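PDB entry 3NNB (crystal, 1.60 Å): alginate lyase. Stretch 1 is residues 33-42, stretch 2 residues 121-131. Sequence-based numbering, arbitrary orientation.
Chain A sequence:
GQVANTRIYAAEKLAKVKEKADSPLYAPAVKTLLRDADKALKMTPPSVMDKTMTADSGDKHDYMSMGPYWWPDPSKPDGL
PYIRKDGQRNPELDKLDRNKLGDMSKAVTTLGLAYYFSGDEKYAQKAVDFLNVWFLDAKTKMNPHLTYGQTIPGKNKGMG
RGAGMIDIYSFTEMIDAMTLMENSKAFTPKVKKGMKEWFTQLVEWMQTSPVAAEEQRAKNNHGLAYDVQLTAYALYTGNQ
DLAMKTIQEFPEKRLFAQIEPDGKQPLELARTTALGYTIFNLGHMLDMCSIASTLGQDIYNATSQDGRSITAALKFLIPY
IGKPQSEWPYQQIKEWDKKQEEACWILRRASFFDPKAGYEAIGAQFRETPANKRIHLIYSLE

Stretch 1 (33-42) LLRDADKALK
Stretch 2 121-131: EKYAQKAVDFL

Two helices of the alginate lyase chain meet at a moderate angle, and Tyr123, Leu41 and Lys126 cover most of the contact surface. Residues 33-41 continue a helix begun earlier in the chain, and 121-131 belong to one that runs on past Leu131. Backbone torsions stay near -63/-40 in both, with i to i+4 hydrogen bonds such as Leu41 N to Ala37 O (2.9 Å) and Ala127 N to Tyr123 O (3.0 Å). The N-to-C directions differ by 47°, and the axes approach to 10.2 Å. Register is set by two CA pairs: Ala37 CA to Tyr123 CA at 7.0 Å and Leu41 CA to Lys126 CA at 6.4 Å. The contact is modest, burying 410 Å² over both sides.

Tyr123 is the knob. Its CA-to-CB bond points sideways, but chi1 of -64° (m) and chi2 of -49° bring the ring into the hole formed by Leu34, Ala37, Leu41 and Asp38. Ala37, whose CA-to-CB bond points toward the partner helix, lays its methyl over one ring face: CB is 3.9 Å from the Tyr123 ring centroid and 3.5 Å from Tyr123 CE1, a CH-pi contact. Leu34 (m, t) brings CD2 to 4.2 Å from Tyr123 CE2. At the ring edge, near its plane, Tyr123 OH donates a hydrogen bond to Asp38 OD1 at 2.7 Å. Asp38 reaches this position with chi1 at -72° (m) and chi2 at -18°.

The same carboxylate meets Lys122 through water. Lys122 (p, t, t, t) extends until its NZ lies 4.3 Å from Asp38 OD1, beyond a salt bridge; water 1 accepts from Lys122 NZ at 2.8 Å and donates to Asp38 OD1 at 2.9 Å, so the opposite charges are linked indirectly.

The CA-to-CB bond of Leu41 (m, t) points sideways, yet its tip reaches the other helix. Leu41 CD1 lies 4.0 Å from Tyr123 CE1 and Leu41 CD2 lies 4.1 Å from Tyr123 CD1, so both methyls touch the ring; Leu41 CD2 also comes within 3.5 Å of Lys126 CB.

The CA-to-CB bond of Lys126 points toward the first helix, and the side chain, with chi angles of -177°, 84°, -173° and -166° (t, p, t, t), carries its ammonium to the carbonyl of Leu41. Lys126 NZ donates to Leu41 O at 2.8 Å, and Lys126 CE passes 3.4 Å from Ala40 O.

The rule to read here is a small residue beneath an aromatic knob.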

# COMPACT_ATOMS: atom_id res chain seq x y z
N LEU A 33 -19.15 3.64 -4.01
CA LEU A 33 -17.96 3.90 -4.84
C LEU A 33 -18.20 5.07 -5.78
O LEU A 33 -17.35 5.98 -5.89
CB LEU A 33 -17.55 2.65 -5.62
CG LEU A 33 -16.46 2.81 -6.67
CD1 LEU A 33 -15.08 3.16 -5.95
CD2 LEU A 33 -16.37 1.57 -7.57
N LEU A 34 -19.34 5.07 -6.46
CA LEU A 34 -19.61 6.20 -7.36
C LEU A 34 -19.80 7.51 -6.62
O LEU A 34 -19.42 8.57 -7.14
CB LEU A 34 -20.79 5.92 -8.29
CG LEU A 34 -20.66 4.66 -9.15
CD1 LEU A 34 -21.83 4.52 -10.17
CD2 LEU A 34 -19.35 4.54 -9.85
N ARG A 35 -20.36 7.45 -5.41
CA ARG A 35 -20.40 8.64 -4.54
C ARG A 35 -19.02 9.12 -4.16
O ARG A 35 -18.77 10.31 -4.18
CB ARG A 35 -21.23 8.39 -3.29
CG ARG A 35 -22.72 8.41 -3.56
CD ARG A 35 -23.52 8.25 -2.26
NE ARG A 35 -24.83 7.66 -2.52
N ASP A 36 -18.11 8.21 -3.80
CA ASP A 36 -16.74 8.59 -3.49
C ASP A 36 -16.10 9.23 -4.76
O ASP A 36 -15.35 10.20 -4.67
CB ASP A 36 -15.89 7.36 -3.10
CG ASP A 36 -16.20 6.81 -1.72
OD1 ASP A 36 -16.94 7.43 -0.93
OD2 ASP A 36 -15.67 5.71 -1.46
N ALA A 37 -16.36 8.68 -5.93
CA ALA A 37 -15.79 9.23 -7.16
C ALA A 37 -16.35 10.60 -7.43
O ALA A 37 -15.64 11.49 -7.85
CB ALA A 37 -16.13 8.29 -8.35
N ASP A 38 -17.66 10.78 -7.19
CA ASP A 38 -18.27 12.12 -7.35
C ASP A 38 -17.62 13.13 -6.41
O ASP A 38 -17.40 14.30 -6.76
CB ASP A 38 -19.80 12.04 -7.12
CG ASP A 38 -20.53 11.36 -8.26
OD1 ASP A 38 -20.00 11.22 -9.39
OD2 ASP A 38 -21.69 10.94 -8.01
N LYS A 39 -17.23 12.69 -5.21
CA LYS A 39 -16.53 13.58 -4.29
C LYS A 39 -15.12 13.91 -4.82
O LYS A 39 -14.65 15.05 -4.74
CB LYS A 39 -16.41 12.94 -2.90
CG LYS A 39 -17.71 12.90 -2.12
CD LYS A 39 -17.51 12.19 -0.76
CE LYS A 39 -18.85 11.80 -0.14
NZ LYS A 39 -18.69 10.82 0.98
N ALA A 40 -14.46 12.91 -5.43
CA ALA A 40 -13.15 13.11 -6.02
C ALA A 40 -13.20 14.10 -7.17
O ALA A 40 -12.21 14.80 -7.42
CB ALA A 40 -12.49 11.78 -6.44
N LEU A 41 -14.34 14.13 -7.91
CA LEU A 41 -14.49 15.12 -9.00
C LEU A 41 -14.39 16.55 -8.51
O LEU A 41 -14.01 17.43 -9.26
CB LEU A 41 -15.81 14.94 -9.73
CG LEU A 41 -16.04 13.66 -10.54
CD1 LEU A 41 -17.46 13.68 -11.19
CD2 LEU A 41 -14.97 13.44 -11.59
N LYS A 42 -14.78 16.79 -7.26
CA LYS A 42 -14.75 18.11 -6.67
C LYS A 42 -13.38 18.54 -6.21
O LYS A 42 -13.18 19.71 -5.86
CB LYS A 42 -15.70 18.14 -5.46
CG LYS A 42 -17.15 17.91 -5.82
CD LYS A 42 -18.04 17.92 -4.58
CE LYS A 42 -19.51 17.75 -4.97
NZ LYS A 42 -19.89 16.40 -5.48
N GLU A 121 -16.93 7.92 -18.64
CA GLU A 121 -15.67 8.51 -19.02
C GLU A 121 -15.25 9.68 -18.14
O GLU A 121 -14.06 9.99 -18.03
CB GLU A 121 -15.76 8.98 -20.47
CG GLU A 121 -16.03 7.83 -21.46
CD GLU A 121 -14.78 6.94 -21.74
OE1 GLU A 121 -13.60 7.37 -21.56
OE2 GLU A 121 -15.01 5.80 -22.23
N LYS A 122 -16.23 10.35 -17.51
CA LYS A 122 -15.88 11.55 -16.70
C LYS A 122 -14.90 11.21 -15.58
O LYS A 122 -14.13 12.05 -15.16
CB LYS A 122 -17.11 12.25 -16.11
CG LYS A 122 -17.83 11.56 -14.99
CD LYS A 122 -19.15 12.25 -14.75
CE LYS A 122 -19.91 11.64 -13.56
NZ LYS A 122 -21.22 12.39 -13.31
N TYR A 123 -14.99 9.99 -15.06
CA TYR A 123 -14.17 9.61 -13.95
C TYR A 123 -12.75 9.37 -14.38
O TYR A 123 -11.81 9.77 -13.68
CB TYR A 123 -14.72 8.34 -13.26
CG TYR A 123 -16.08 8.51 -12.63
CD1 TYR A 123 -16.36 9.58 -11.79
CD2 TYR A 123 -17.11 7.63 -12.91
CE1 TYR A 123 -17.60 9.70 -11.20
CE2 TYR A 123 -18.35 7.76 -12.33
CZ TYR A 123 -18.59 8.79 -11.49
OH TYR A 123 -19.83 8.95 -10.90
N ALA A 124 -12.58 8.77 -15.56
CA ALA A 124 -11.23 8.57 -16.09
C ALA A 124 -10.56 9.90 -16.45
O ALA A 124 -9.35 10.08 -16.24
CB ALA A 124 -11.22 7.61 -17.29
N GLN A 125 -11.36 10.84 -16.99
CA GLN A 125 -10.84 12.17 -17.35
C GLN A 125 -10.32 12.86 -16.11
O GLN A 125 -9.25 13.48 -16.12
CB GLN A 125 -11.93 13.00 -18.06
CG GLN A 125 -11.44 14.30 -18.71
CD GLN A 125 -11.17 15.44 -17.72
OE1 GLN A 125 -11.65 15.45 -16.55
NE2 GLN A 125 -10.46 16.42 -18.21
N LYS A 126 -11.03 12.71 -14.99
CA LYS A 126 -10.56 13.36 -13.73
C LYS A 126 -9.34 12.66 -13.19
O LYS A 126 -8.41 13.33 -12.72
CB LYS A 126 -11.65 13.42 -12.67
CG LYS A 126 -11.27 14.13 -11.38
CD LYS A 126 -11.43 15.64 -11.44
CE LYS A 126 -10.89 16.36 -10.19
NZ LYS A 126 -11.32 17.80 -10.08
N ALA A 127 -9.29 11.34 -13.30
CA ALA A 127 -8.12 10.62 -12.86
C ALA A 127 -6.88 11.04 -13.61
O ALA A 127 -5.81 11.21 -13.01
CB ALA A 127 -8.31 9.07 -12.98
N VAL A 128 -7.01 11.19 -14.93
CA VAL A 128 -5.89 11.62 -15.78
C VAL A 128 -5.44 13.05 -15.40
O VAL A 128 -4.25 13.34 -15.47
CB VAL A 128 -6.25 11.42 -17.30
CG1 VAL A 128 -5.21 12.04 -18.22
CG2 VAL A 128 -6.35 9.93 -17.59
N ASP A 129 -6.38 13.91 -14.98
CA ASP A 129 -6.05 15.27 -14.51
C ASP A 129 -5.18 15.17 -13.26
O ASP A 129 -4.11 15.77 -13.22
CB ASP A 129 -7.35 16.04 -14.28
CG ASP A 129 -7.16 17.50 -13.96
OD1 ASP A 129 -6.10 18.10 -14.18
OD2 ASP A 129 -8.21 18.06 -13.56
N PHE A 130 -5.59 14.36 -12.27
CA PHE A 130 -4.72 14.13 -11.11
C PHE A 130 -3.34 13.63 -11.51
O PHE A 130 -2.35 14.08 -10.99
CB PHE A 130 -5.31 13.06 -10.18
CG PHE A 130 -6.37 13.57 -9.21
CD1 PHE A 130 -5.96 14.13 -7.99
CD2 PHE A 130 -7.75 13.40 -9.45
CE1 PHE A 130 -6.89 14.57 -7.08
CE2 PHE A 130 -8.69 13.85 -8.53
CZ PHE A 130 -8.26 14.46 -7.35
N LEU A 131 -3.29 12.65 -12.41
CA LEU A 131 -2.00 12.06 -12.81
C LEU A 131 -1.11 13.07 -13.57
O LEU A 131 0.11 13.08 -13.38
CB LEU A 131 -2.25 10.87 -13.69
CG LEU A 131 -2.82 9.64 -13.02
CD1 LEU A 131 -3.23 8.55 -14.08
CD2 LEU A 131 -1.91 9.03 -11.89
O HOH W 1 -22.39 11.41 -11.01